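Local coordinates for Lmo2184 protein (Listeria monocytogenes serovar 1/2a, PDB 5JOQ) that probably binds heme at the cell surface as the lipoprotein receptor of an ABC transporter for iron uptake, at residues 42-47 and 93-98; 117-120 and 124-127; 224-229 and 238-243; 265-270 and 276-281. All blocks are in the same frame, centred on the assembly; numbering follows the deposited sequence. Where two conformers were deposited one is given.

Interaction 1: 42-47 and 93-98; sequences VAITEI and MVLSTK
Ile44, on the helix that starts at Val42, carries this contact against the strand 93-97. Its CB bond points toward the strand. At CB the side chain divides into two branches. CG2 lies anti to the backbone N and packs on Leu95. Ile44 CG2 is 3.7 Å from Leu95 CD1 and also touches Leu95 CB. The other branch starts at CG1, anti to the carbonyl carbon (chi1 -69°). With chi2 at 160° this branch is nearly straight, and it carries CD1 farther along the strand. There the methyl rests mainly on two carbonyl oxygens of the strand backbone. Ile44 CD1 is 3.6 Å from Ser96 O and 3.7 Å from Leu95 O. Thr97 CG2 touches Ile44 CD1 at the longer distance of 4.2 Å. The two branches of Ile44 thus reach three consecutive strand residues.

Leu95 meets the helix with CB and CD1, and its side chain slants across that of Ile44. No hydrogen bond joins the two segments. Leu95 O, close to a methyl here, is bonded to Thr40 OG1, just ahead of the helix. Leu118 and Ala39, on the two neighbouring strands, also touch Ile44. The residues in contact are all buried. The segment axes come within 8.9 Å, and the helix runs at 124° to the strand direction. This is a helix laid by its apolar side on the parallel sheet 37-39, 93-97 and 115-118, an alpha/beta layer of the kind that forms each lobe in solute-binding proteins of this family.

Interaction 2: 117-120 and 124-127; sequences FLDF and ASMQ
Apolar contact joins Phe120 to Met126. Met126 CG sits over one face of the ring, displaced toward its rim, and comes within 3.8 Å of Phe120 CE1. Met126 CG is 4.1 Å from the centroid of the Phe120 ring, a CH-pi contact. The sulfur makes a Met-aromatic contact as well: Met126 SD is 4.7 Å from the centroid of the Phe120 ring. Met126 CG is anti to its own backbone N (chi1 -179°), which brings CG over the ring, and beyond the sulfur the chain leads away. Ile44 and Ile47 of helix 42-50 also touch Phe120, and Ala272 touches both Phe120 and Met126.

The two segments belong to one short connection of an alpha/beta layer. Strand 115-118 ends, the chain turns, and helix 123-136 begins. Residues 119 and 120 therefore lie beside the first turns of the helix that follows.

Polar contact falls to Asp119 and Ser125 and goes through water. The water donates to Asp119 OD2 at 2.7 Å and is hydrogen-bonded to Ser125 OG at 3.0 Å. Asp119 OD2 and Ser125 OG are themselves 3.8 Å apart. Asp119 OD1 is held by Thr121 OG1, so both carboxylate oxygens have a partner. Glu129, farther along the helix, accepts from Asp119 N.

The carbonyl oxygen of Asp119 completes the contact. Ser125 CB lies 3.3 Å from Asp119 O. The same oxygen is near Met126 N, but the angle is too poor for a hydrogen bond.

Interaction 3: 224-229 and 238-243; sequences ILRAAH and MFDEEF
Arg226 reaches from the strand 224-227 to Asp240 and Phe243 on the helix 238-243. Its NH2 donates to Asp240 OD1 at 2.7 Å, with an N-H...O angle of 157°. This hydrogen bond is part of a salt bridge. Asp240 OD1 lies at the guanidinium edge, close to its plane, and is met on its anti side. The carboxylate and guanidinium planes are 70° apart, so the two groups do not pair side by side through two bonds. A water makes the second link. It accepts from Arg226 NH1 at 2.9 Å and donates to Asp240 OD1 at 2.8 Å. Asp240 OD1 therefore accepts two bonds, one from Arg226 NH2 and one from the water. Arg226 NE is paired with Asp262 on the neighbouring strand 260-262, and Asp240 OD2 with Lys237.

Phe243 meets the same arginine through its ring. Arg226 NH1 stands over one face, offset toward the rim and 3.0 Å from Phe243 CG. The guanidinium is steeply tilted to the ring, with 79° between the planes. Arg226 CZ is 4.6 Å from the centroid of the Phe243 ring, a cation-pi contact. Arg226 CD also lies over the face and makes a CH-pi contact. The bend at chi3 turns the guanidinium from the line of the chain. Ile224 CD1 touches the ring edge at Phe243 CE2, 4.3 Å away. Trp249 stacks with Phe243.

The contact is buried. The arginine charge is shared by two aspartates and an aromatic face, which probably offsets the cost of burying it between sheet and helix.

Interaction 4: 265-270 and 276-281; sequences ENLFGM and APEALK
Leu267 and Ala279 mark the nearest approach of the two backbones, with their CA atoms 6.2 Å apart. Residues 265-270 form an irregular loop. Residues 276-281 are the first turns of a helix, with Leu280 N bonded to Ala276 O and Lys281 N to Pro277 O. No hydrogen bond crosses between the segments.

The loop offers two adjacent side chains to the helix. Leu267 has CG anti to its backbone N (chi1 175°), and its two methyls lie against Glu278 and Ala279. Leu267 CD1 is 3.6 Å from Glu278 CD. It lies along the glutamate chain from CB to the carboxylate. Glu278 is extended and slants across the leucine. Leu267 CD2 lies 4.1 Å from Ala279 CA. Phe268 comes in beside the leucine. Phe268 CE1 meets Ala279 CB at 3.8 Å, and Phe268 CZ is 3.5 Å from Ala279 O. That oxygen approaches the ring obliquely. Ala279, with its small side chain, thus touches both loop residues, while Glu278 lies at the exposed border.

Phe268 continues along the same helix to Glu282, Met283 and Met286, and it also touches Ile188 and Leu191 of helix 187-194. On the other side of helix 276-288, Pro277 and Leu280 pack on the long helix 140-161. The loop follows strand 260-262, so the contact joins the loop after that strand to the C-terminal helix.

Overall arrangement
Along the chain the four contacts follow one another without interleaving. Interactions 1 and 2 have centres 10 Å apart and share one parallel sheet, where strands 93-97 and 115-118 are neighbours. They touch through probable backbone hydrogen bonds, such as Ser96 O with Leu118 N. Interaction 3 belongs to a different, mixed sheet, which contains strand 223-227, about 29 Å from interaction 1 between centres and across the centre of the chain. Interaction 4 is between them, about 15 Å from interaction 2 and 17 Å from interaction 3. It touches interaction 3, where His229 packs on residues 268-270. This fits two alpha/beta lobes, as in related solute-binding proteins, where the ligand probably sits between lobes.

Interaction 1: 42-47 and 93-98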
loop_
_atom_site.group_PDB
_atom_site.type_symbol
_atom_site.label_atom_id
_atom_site.label_comp_id
_atom_site.label_asym_id
_atom_site.label_seq_id
_atom_site.Cartn_x
_atom_site.Cartn_y
_atom_site.Cartn_z
ATOM N N VAL A 42 -6.023 -2.182 17.490
ATOM C CA VAL A 42 -6.942 -1.049 17.618
ATOM C C VAL A 42 -8.303 -1.518 18.130
ATOM O O VAL A 42 -8.878 -0.929 19.060
ATOM C CB VAL A 42 -7.081 -0.315 16.272
ATOM C CG1 VAL A 42 -8.195 0.733 16.373
ATOM C CG2 VAL A 42 -5.758 0.350 15.869
ATOM N N ALA A 43 -8.848 -2.582 17.520
ATOM C CA ALA A 43 -10.161 -3.096 17.939
ATOM C C ALA A 43 -10.197 -3.433 19.428
ATOM O O ALA A 43 -11.187 -3.136 20.116
ATOM C CB ALA A 43 -10.533 -4.327 17.116
ATOM N N ILE A 44 -9.159 -4.098 19.946
ATOM C CA ILE A 44 -9.175 -4.456 21.371
ATOM C C ILE A 44 -9.080 -3.202 22.224
ATOM O O ILE A 44 -9.740 -3.095 23.268
ATOM C CB ILE A 44 -8.041 -5.455 21.701
ATOM C CG1 ILE A 44 -8.341 -6.821 21.054
ATOM C CG2 ILE A 44 -7.842 -5.604 23.235
ATOM C CD1 ILE A 44 -7.077 -7.688 20.929
ATOM N N THR A 45 -8.262 -2.228 21.792
ATOM C CA THR A 45 -8.105 -0.992 22.554
ATOM C C THR A 45 -9.437 -0.272 22.702
ATOM O O THR A 45 -9.737 0.288 23.765
ATOM C CB THR A 45 -7.082 -0.064 21.864
ATOM O OG1 THR A 45 -5.804 -0.711 21.765
ATOM C CG2 THR A 45 -6.889 1.186 22.699
ATOM N N GLU A 46 -10.241 -0.260 21.636
ATOM C CA GLU A 46 -11.576 0.343 21.696
ATOM C C GLU A 46 -12.490 -0.400 22.673
ATOM O O GLU A 46 -13.292 0.221 23.394
ATOM C CB GLU A 46 -12.189 0.359 20.294
ATOM C CG GLU A 46 -11.384 1.270 19.321
ATOM C CD GLU A 46 -11.860 1.145 17.867
ATOM O OE1 GLU A 46 -12.498 0.120 17.501
ATOM O OE2 GLU A 46 -11.587 2.090 17.098
ATOM N N ILE A 47 -12.392 -1.727 22.709
ATOM C CA ILE A 47 -13.182 -2.486 23.680
ATOM C C ILE A 47 -12.744 -2.142 25.100
ATOM O O ILE A 47 -13.578 -1.960 25.991
ATOM C CB ILE A 47 -13.088 -3.995 23.383
ATOM C CG1 ILE A 47 -13.968 -4.324 22.156
ATOM C CG2 ILE A 47 -13.545 -4.817 24.618
ATOM C CD1 ILE A 47 -13.659 -5.690 21.523
ATOM N N MET A 93 -1.369 -9.323 31.527
ATOM C CA MET A 93 -2.045 -9.945 30.399
ATOM C C MET A 93 -1.743 -9.165 29.124
ATOM O O MET A 93 -1.760 -7.932 29.126
ATOM C CB MET A 93 -3.564 -9.998 30.639
ATOM C CG MET A 93 -4.364 -10.651 29.487
ATOM S SD MET A 93 -3.905 -12.396 29.267
ATOM C CE MET A 93 -4.187 -13.076 30.923
ATOM N N VAL A 94 -1.475 -9.885 28.039
ATOM C CA VAL A 94 -1.332 -9.304 26.701
ATOM C C VAL A 94 -2.494 -9.838 25.864
ATOM O O VAL A 94 -2.738 -11.045 25.859
ATOM C CB VAL A 94 0.021 -9.680 26.068
ATOM C CG1 VAL A 94 0.148 -9.087 24.651
ATOM C CG2 VAL A 94 1.221 -9.249 26.972
ATOM N N LEU A 95 -3.235 -8.952 25.190
ATOM C CA LEU A 95 -4.426 -9.330 24.431
ATOM C C LEU A 95 -4.155 -9.246 22.927
ATOM O O LEU A 95 -3.750 -8.191 22.414
ATOM C CB LEU A 95 -5.621 -8.443 24.787
ATOM C CG LEU A 95 -6.062 -8.409 26.255
ATOM C CD1 LEU A 95 -7.198 -7.420 26.372
ATOM C CD2 LEU A 95 -6.543 -9.796 26.743
ATOM N N SER A 96 -4.411 -10.341 22.221
ATOM C CA SER A 96 -4.254 -10.388 20.760
ATOM C C SER A 96 -5.497 -11.108 20.240
ATOM O O SER A 96 -6.494 -11.262 20.969
ATOM C CB SER A 96 -2.935 -11.070 20.381
ATOM O OG SER A 96 -2.763 -11.150 18.963
ATOM N N THR A 97 -5.446 -11.591 18.990
ATOM C CA THR A 97 -6.609 -12.257 18.398
ATOM C C THR A 97 -6.265 -13.684 17.974
ATOM O O THR A 97 -5.100 -14.029 17.683
ATOM C CB THR A 97 -7.147 -11.500 17.169
ATOM O OG1 THR A 97 -6.153 -11.509 16.125
ATOM C CG2 THR A 97 -7.566 -10.038 17.512
ATOM N N LYS A 98 -7.319 -14.498 17.882
ATOM C CA LYS A 98 -7.191 -15.878 17.407
ATOM C C LYS A 98 -6.531 -15.934 16.044
ATOM O O LYS A 98 -5.720 -16.834 15.769
ATOM C CB LYS A 98 -8.580 -16.517 17.314
ATOM C CG LYS A 98 -8.649 -17.981 17.679
ATOM C CD LYS A 98 -8.596 -18.155 19.212
ATOM C CE LYS A 98 -8.106 -19.550 19.608
ATOM N NZ LYS A 98 -7.410 -19.555 20.938
#

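Interaction 2: 117-120 and 124-127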
loop_
_atom_site.group_PDB
_atom_site.type_symbol
_atom_site.label_atom_id
_atom_site.label_comp_id
_atom_site.label_asym_id
_atom_site.label_seq_id
_atom_site.Cartn_x
_atom_site.Cartn_y
_atom_site.Cartn_z
ATOM N N PHE A 117 -5.717 -14.896 23.249
ATOM C CA PHE A 117 -6.006 -14.684 21.833
ATOM C C PHE A 117 -7.524 -14.728 21.664
ATOM O O PHE A 117 -8.130 -15.802 21.725
ATOM C CB PHE A 117 -5.292 -15.715 20.961
ATOM C CG PHE A 117 -3.783 -15.593 21.009
ATOM C CD1 PHE A 117 -3.132 -14.674 20.208
ATOM C CD2 PHE A 117 -3.048 -16.355 21.910
ATOM C CE1 PHE A 117 -1.760 -14.523 20.265
ATOM C CE2 PHE A 117 -1.658 -16.220 21.979
ATOM C CZ PHE A 117 -1.022 -15.299 21.144
ATOM N N LEU A 118 -8.125 -13.548 21.504
ATOM C CA LEU A 118 -9.580 -13.375 21.469
ATOM C C LEU A 118 -10.127 -13.732 20.089
ATOM O O LEU A 118 -9.557 -13.338 19.078
ATOM C CB LEU A 118 -9.929 -11.921 21.771
ATOM C CG LEU A 118 -9.218 -11.350 23.016
ATOM C CD1 LEU A 118 -9.585 -9.864 23.209
ATOM C CD2 LEU A 118 -9.562 -12.169 24.250
ATOM N N ASP A 119 -11.232 -14.477 20.043
ATOM C CA ASP A 119 -11.785 -14.930 18.762
ATOM C C ASP A 119 -12.694 -13.834 18.193
ATOM O O ASP A 119 -13.827 -13.642 18.663
ATOM C CB ASP A 119 -12.558 -16.233 18.952
ATOM C CG ASP A 119 -13.021 -16.822 17.620
ATOM O OD1 ASP A 119 -12.948 -16.108 16.601
ATOM O OD2 ASP A 119 -13.429 -17.993 17.579
ATOM N N PHE A 120 -12.207 -13.115 17.177
ATOM C CA PHE A 120 -12.981 -12.069 16.499
ATOM C C PHE A 120 -13.425 -12.491 15.084
ATOM O O PHE A 120 -13.572 -11.646 14.175
ATOM C CB PHE A 120 -12.167 -10.771 16.470
ATOM C CG PHE A 120 -12.097 -10.047 17.831
ATOM C CD1 PHE A 120 -12.634 -10.623 18.985
ATOM C CD2 PHE A 120 -11.498 -8.803 17.936
ATOM C CE1 PHE A 120 -12.602 -9.932 20.238
ATOM C CE2 PHE A 120 -11.436 -8.117 19.169
ATOM C CZ PHE A 120 -11.971 -8.663 20.305
ATOM N N ALA A 124 -20.756 -12.688 17.061
ATOM C CA ALA A 124 -21.131 -13.456 18.252
ATOM C C ALA A 124 -19.900 -13.877 19.051
ATOM O O ALA A 124 -19.912 -13.842 20.292
ATOM C CB ALA A 124 -21.951 -14.680 17.850
ATOM N N SER A 125 -18.838 -14.322 18.364
ATOM C CA SER A 125 -17.632 -14.693 19.093
ATOM C C SER A 125 -17.028 -13.481 19.769
ATOM O O SER A 125 -16.605 -13.569 20.924
ATOM C CB SER A 125 -16.612 -15.364 18.160
ATOM O OG SER A 125 -17.046 -16.717 17.870
ATOM N N MET A 126 -16.993 -12.330 19.073
ATOM C CA MET A 126 -16.507 -11.104 19.722
ATOM C C MET A 126 -17.324 -10.778 20.974
ATOM O O MET A 126 -16.769 -10.379 22.005
ATOM C CB MET A 126 -16.556 -9.912 18.734
ATOM C CG MET A 126 -16.032 -8.618 19.361
ATOM S SD MET A 126 -16.123 -7.186 18.248
ATOM C CE MET A 126 -17.924 -6.991 18.089
ATOM N N GLN A 127 -18.652 -10.912 20.893
ATOM C CA GLN A 127 -19.483 -10.620 22.060
ATOM C C GLN A 127 -19.198 -11.571 23.225
ATOM O O GLN A 127 -19.197 -11.148 24.386
ATOM C CB GLN A 127 -20.959 -10.659 21.682
ATOM C CG GLN A 127 -21.334 -9.495 20.728
ATOM C CD GLN A 127 -22.833 -9.415 20.592
ATOM O OE1 GLN A 127 -23.430 -10.149 19.808
ATOM N NE2 GLN A 127 -23.462 -8.540 21.386
HETATM O O HOH W 1 -15.167 -18.358 19.561
#

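Interaction 3: 224-229 and 238-243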
loop_
_atom_site.group_PDB
_atom_site.type_symbol
_atom_site.label_atom_id
_atom_site.label_comp_id
_atom_site.label_asym_id
_atom_site.label_seq_id
_atom_site.Cartn_x
_atom_site.Cartn_y
_atom_site.Cartn_z
ATOM N N ILE A 224 -20.976 -9.440 -6.108
ATOM C CA ILE A 224 -19.607 -9.751 -5.683
ATOM C C ILE A 224 -19.122 -8.626 -4.781
ATOM O O ILE A 224 -19.308 -7.450 -5.113
ATOM C CB ILE A 224 -18.657 -9.945 -6.874
ATOM C CG1 ILE A 224 -19.149 -11.108 -7.770
ATOM C CG2 ILE A 224 -17.192 -10.167 -6.363
ATOM C CD1 ILE A 224 -18.384 -11.202 -9.116
ATOM N N LEU A 225 -18.573 -8.992 -3.616
ATOM C CA LEU A 225 -17.957 -8.075 -2.666
ATOM C C LEU A 225 -16.462 -8.355 -2.634
ATOM O O LEU A 225 -16.054 -9.519 -2.668
ATOM C CB LEU A 225 -18.514 -8.249 -1.237
ATOM C CG LEU A 225 -20.036 -8.172 -1.064
ATOM C CD1 LEU A 225 -20.403 -8.333 0.429
ATOM C CD2 LEU A 225 -20.587 -6.832 -1.637
ATOM N N ARG A 226 -15.646 -7.287 -2.573
ATOM C CA ARG A 226 -14.191 -7.435 -2.537
ATOM C C ARG A 226 -13.620 -6.660 -1.361
ATOM O O ARG A 226 -14.095 -5.573 -1.039
ATOM C CB ARG A 226 -13.524 -6.920 -3.852
ATOM C CG ARG A 226 -13.959 -7.696 -5.129
ATOM C CD ARG A 226 -13.213 -7.114 -6.400
ATOM N NE ARG A 226 -13.571 -5.695 -6.608
ATOM C CZ ARG A 226 -13.827 -5.162 -7.795
ATOM N NH1 ARG A 226 -13.770 -5.930 -8.880
ATOM N NH2 ARG A 226 -14.175 -3.885 -7.903
ATOM N N ALA A 227 -12.607 -7.226 -0.709
ATOM C CA ALA A 227 -11.913 -6.562 0.394
ATOM C C ALA A 227 -10.411 -6.658 0.149
ATOM O O ALA A 227 -9.885 -7.758 -0.047
ATOM C CB ALA A 227 -12.256 -7.210 1.748
ATOM N N ALA A 228 -9.720 -5.517 0.194
ATOM C CA ALA A 228 -8.261 -5.488 0.159
ATOM C C ALA A 228 -7.819 -4.787 1.434
ATOM O O ALA A 228 -7.533 -3.594 1.419
ATOM C CB ALA A 228 -7.749 -4.786 -1.093
ATOM N N HIS A 229 -7.804 -5.531 2.547
ATOM C CA HIS A 229 -7.598 -4.928 3.855
ATOM C C HIS A 229 -6.256 -4.188 3.911
ATOM O O HIS A 229 -5.221 -4.753 3.562
ATOM C CB HIS A 229 -7.646 -6.027 4.915
ATOM C CG HIS A 229 -8.945 -6.796 4.908
ATOM N ND1 HIS A 229 -10.156 -6.202 5.175
ATOM C CD2 HIS A 229 -9.216 -8.105 4.668
ATOM C CE1 HIS A 229 -11.121 -7.111 5.116
ATOM N NE2 HIS A 229 -10.575 -8.279 4.818
ATOM N N MET A 238 -7.725 0.843 -9.079
ATOM C CA MET A 238 -6.940 0.294 -10.153
ATOM C C MET A 238 -7.288 -1.195 -10.295
ATOM O O MET A 238 -7.447 -1.702 -11.383
ATOM C CB MET A 238 -5.469 0.508 -9.801
ATOM C CG MET A 238 -4.429 0.018 -10.767
ATOM S SD MET A 238 -2.798 0.719 -10.427
ATOM C CE MET A 238 -2.430 0.109 -8.801
ATOM N N PHE A 239 -7.428 -1.882 -9.168
ATOM C CA PHE A 239 -7.772 -3.290 -9.191
ATOM C C PHE A 239 -9.150 -3.453 -9.830
ATOM O O PHE A 239 -9.365 -4.363 -10.575
ATOM C CB PHE A 239 -7.823 -3.896 -7.792
ATOM C CG PHE A 239 -6.490 -4.018 -7.097
ATOM C CD1 PHE A 239 -5.284 -3.856 -7.756
ATOM C CD2 PHE A 239 -6.464 -4.336 -5.760
ATOM C CE1 PHE A 239 -4.097 -3.983 -7.066
ATOM C CE2 PHE A 239 -5.288 -4.469 -5.075
ATOM C CZ PHE A 239 -4.102 -4.299 -5.731
ATOM N N ASP A 240 -10.059 -2.542 -9.510
ATOM C CA ASP A 240 -11.424 -2.577 -10.056
ATOM C C ASP A 240 -11.382 -2.545 -11.573
ATOM O O ASP A 240 -12.096 -3.304 -12.249
ATOM C CB ASP A 240 -12.253 -1.404 -9.510
ATOM C CG ASP A 240 -13.636 -1.285 -10.201
ATOM O OD1 ASP A 240 -14.439 -2.227 -10.081
ATOM O OD2 ASP A 240 -13.858 -0.275 -10.909
ATOM N N GLU A 241 -10.570 -1.637 -12.144
ATOM C CA GLU A 241 -10.436 -1.615 -13.597
ATOM C C GLU A 241 -9.872 -2.934 -14.130
ATOM O O GLU A 241 -10.246 -3.376 -15.217
ATOM C CB GLU A 241 -9.522 -0.469 -14.061
ATOM C CG GLU A 241 -9.969 0.902 -13.669
ATOM C CD GLU A 241 -11.229 1.385 -14.380
ATOM O OE1 GLU A 241 -11.651 0.851 -15.434
ATOM O OE2 GLU A 241 -11.785 2.361 -13.867
ATOM N N GLU A 242 -8.942 -3.551 -13.403
ATOM C CA GLU A 242 -8.353 -4.787 -13.907
ATOM C C GLU A 242 -9.379 -5.924 -13.912
ATOM O O GLU A 242 -9.469 -6.692 -14.880
ATOM C CB GLU A 242 -7.131 -5.164 -13.057
ATOM C CG GLU A 242 -6.263 -6.271 -13.738
ATOM C CD GLU A 242 -6.865 -7.709 -13.666
ATOM O OE1 GLU A 242 -7.541 -8.058 -12.675
ATOM O OE2 GLU A 242 -6.624 -8.494 -14.618
ATOM N N PHE A 243 -10.186 -6.004 -12.859
ATOM C CA PHE A 243 -11.204 -7.058 -12.727
ATOM C C PHE A 243 -12.125 -7.102 -13.940
ATOM O O PHE A 243 -12.397 -8.187 -14.486
ATOM C CB PHE A 243 -11.996 -6.794 -11.438
ATOM C CG PHE A 243 -12.716 -8.003 -10.832
ATOM C CD1 PHE A 243 -12.070 -8.814 -9.883
ATOM C CD2 PHE A 243 -14.054 -8.232 -11.106
ATOM C CE1 PHE A 243 -12.765 -9.899 -9.256
ATOM C CE2 PHE A 243 -14.761 -9.294 -10.482
ATOM C CZ PHE A 243 -14.114 -10.124 -9.573
HETATM O O HOH W 2 -14.938 -4.731 -11.217
#

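Interaction 4: 265-270 and 276-281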
loop_
_atom_site.group_PDB
_atom_site.type_symbol
_atom_site.label_atom_id
_atom_site.label_comp_id
_atom_site.label_asym_id
_atom_site.label_seq_id
_atom_site.Cartn_x
_atom_site.Cartn_y
_atom_site.Cartn_z
ATOM N N GLU A 265 -12.205 -0.428 3.131
ATOM C CA GLU A 265 -11.207 -1.088 3.949
ATOM C C GLU A 265 -11.175 -0.498 5.348
ATOM O O GLU A 265 -10.879 -1.163 6.322
ATOM C CB GLU A 265 -9.852 -1.012 3.241
ATOM C CG GLU A 265 -8.675 -1.451 4.055
ATOM C CD GLU A 265 -8.118 -0.333 4.876
ATOM O OE1 GLU A 265 -8.240 0.828 4.460
ATOM O OE2 GLU A 265 -7.562 -0.628 5.934
ATOM N N ASN A 266 -11.397 0.799 5.450
ATOM C CA ASN A 266 -11.356 1.493 6.727
ATOM C C ASN A 266 -12.450 1.015 7.673
ATOM O O ASN A 266 -12.295 1.100 8.895
ATOM C CB ASN A 266 -11.471 2.999 6.486
ATOM C CG ASN A 266 -10.192 3.726 6.785
ATOM O OD1 ASN A 266 -9.955 4.135 7.919
ATOM N ND2 ASN A 266 -9.350 3.884 5.775
ATOM N N LEU A 267 -13.557 0.512 7.135
ATOM C CA LEU A 267 -14.695 0.083 7.928
ATOM C C LEU A 267 -14.849 -1.434 8.018
ATOM O O LEU A 267 -15.293 -1.933 9.050
ATOM C CB LEU A 267 -15.987 0.681 7.337
ATOM C CG LEU A 267 -17.351 0.298 7.922
ATOM C CD1 LEU A 267 -17.475 0.757 9.371
ATOM C CD2 LEU A 267 -18.441 0.968 7.086
ATOM N N PHE A 268 -14.480 -2.176 6.975
ATOM C CA PHE A 268 -14.587 -3.639 6.914
ATOM C C PHE A 268 -13.191 -4.261 7.105
ATOM O O PHE A 268 -12.467 -4.502 6.132
ATOM C CB PHE A 268 -15.171 -4.068 5.556
ATOM C CG PHE A 268 -16.612 -3.652 5.355
ATOM C CD1 PHE A 268 -17.643 -4.487 5.756
ATOM C CD2 PHE A 268 -16.915 -2.452 4.737
ATOM C CE1 PHE A 268 -18.978 -4.120 5.575
ATOM C CE2 PHE A 268 -18.260 -2.061 4.537
ATOM C CZ PHE A 268 -19.282 -2.900 4.976
ATOM N N GLY A 269 -12.821 -4.551 8.334
ATOM C CA GLY A 269 -11.557 -5.228 8.550
ATOM C C GLY A 269 -11.673 -6.743 8.389
ATOM O O GLY A 269 -12.766 -7.281 8.226
ATOM N N MET A 270 -10.521 -7.426 8.458
ATOM C CA MET A 270 -10.510 -8.881 8.313
ATOM C C MET A 270 -11.199 -9.566 9.494
ATOM O O MET A 270 -11.763 -10.656 9.328
ATOM C CB MET A 270 -9.073 -9.396 8.195
ATOM C CG MET A 270 -8.961 -10.642 7.331
ATOM S SD MET A 270 -7.225 -11.105 6.988
ATOM C CE MET A 270 -6.929 -12.035 8.498
ATOM N N ALA A 276 -18.646 -2.971 13.862
ATOM C CA ALA A 276 -19.593 -3.903 13.268
ATOM C C ALA A 276 -20.989 -3.379 13.011
ATOM O O ALA A 276 -21.519 -3.646 11.965
ATOM C CB ALA A 276 -19.638 -5.199 14.055
ATOM N N PRO A 277 -21.573 -2.598 13.996
ATOM C CA PRO A 277 -22.918 -2.111 13.656
ATOM C C PRO A 277 -22.885 -1.223 12.408
ATOM O O PRO A 277 -23.727 -1.383 11.557
ATOM C CB PRO A 277 -23.346 -1.337 14.895
ATOM C CG PRO A 277 -22.663 -2.046 15.994
ATOM C CD PRO A 277 -21.298 -2.200 15.442
ATOM N N GLU A 278 -21.914 -0.333 12.291
ATOM C CA GLU A 278 -21.847 0.504 11.111
ATOM C C GLU A 278 -21.622 -0.359 9.856
ATOM O O GLU A 278 -22.264 -0.165 8.853
ATOM C CB GLU A 278 -20.746 1.538 11.256
ATOM C CG GLU A 278 -20.675 2.521 10.112
ATOM C CD GLU A 278 -19.587 3.572 10.277
ATOM O OE1 GLU A 278 -18.894 3.580 11.303
ATOM O OE2 GLU A 278 -19.429 4.390 9.354
ATOM N N ALA A 279 -20.723 -1.322 9.961
ATOM C CA ALA A 279 -20.414 -2.221 8.849
ATOM C C ALA A 279 -21.647 -2.999 8.419
ATOM O O ALA A 279 -21.920 -3.141 7.218
ATOM C CB ALA A 279 -19.298 -3.183 9.249
ATOM N N LEU A 280 -22.411 -3.511 9.386
ATOM C CA LEU A 280 -23.611 -4.269 9.044
ATOM C C LEU A 280 -24.639 -3.393 8.330
ATOM O O LEU A 280 -25.342 -3.857 7.424
ATOM C CB LEU A 280 -24.207 -4.886 10.312
ATOM C CG LEU A 280 -25.263 -5.957 10.113
ATOM C CD1 LEU A 280 -24.716 -7.103 9.272
ATOM C CD2 LEU A 280 -25.775 -6.458 11.490
ATOM N N LYS A 281 -24.757 -2.125 8.724
ATOM C CA LYS A 281 -25.712 -1.234 8.067
ATOM C C LYS A 281 -25.279 -0.913 6.640
ATOM O O LYS A 281 -26.120 -0.759 5.738
ATOM C CB LYS A 281 -25.843 0.059 8.860
ATOM C CG LYS A 281 -26.528 -0.083 10.207
ATOM C CD LYS A 281 -26.514 1.238 11.022
ATOM C CE LYS A 281 -26.740 0.959 12.529
ATOM N NZ LYS A 281 -26.033 1.914 13.454
#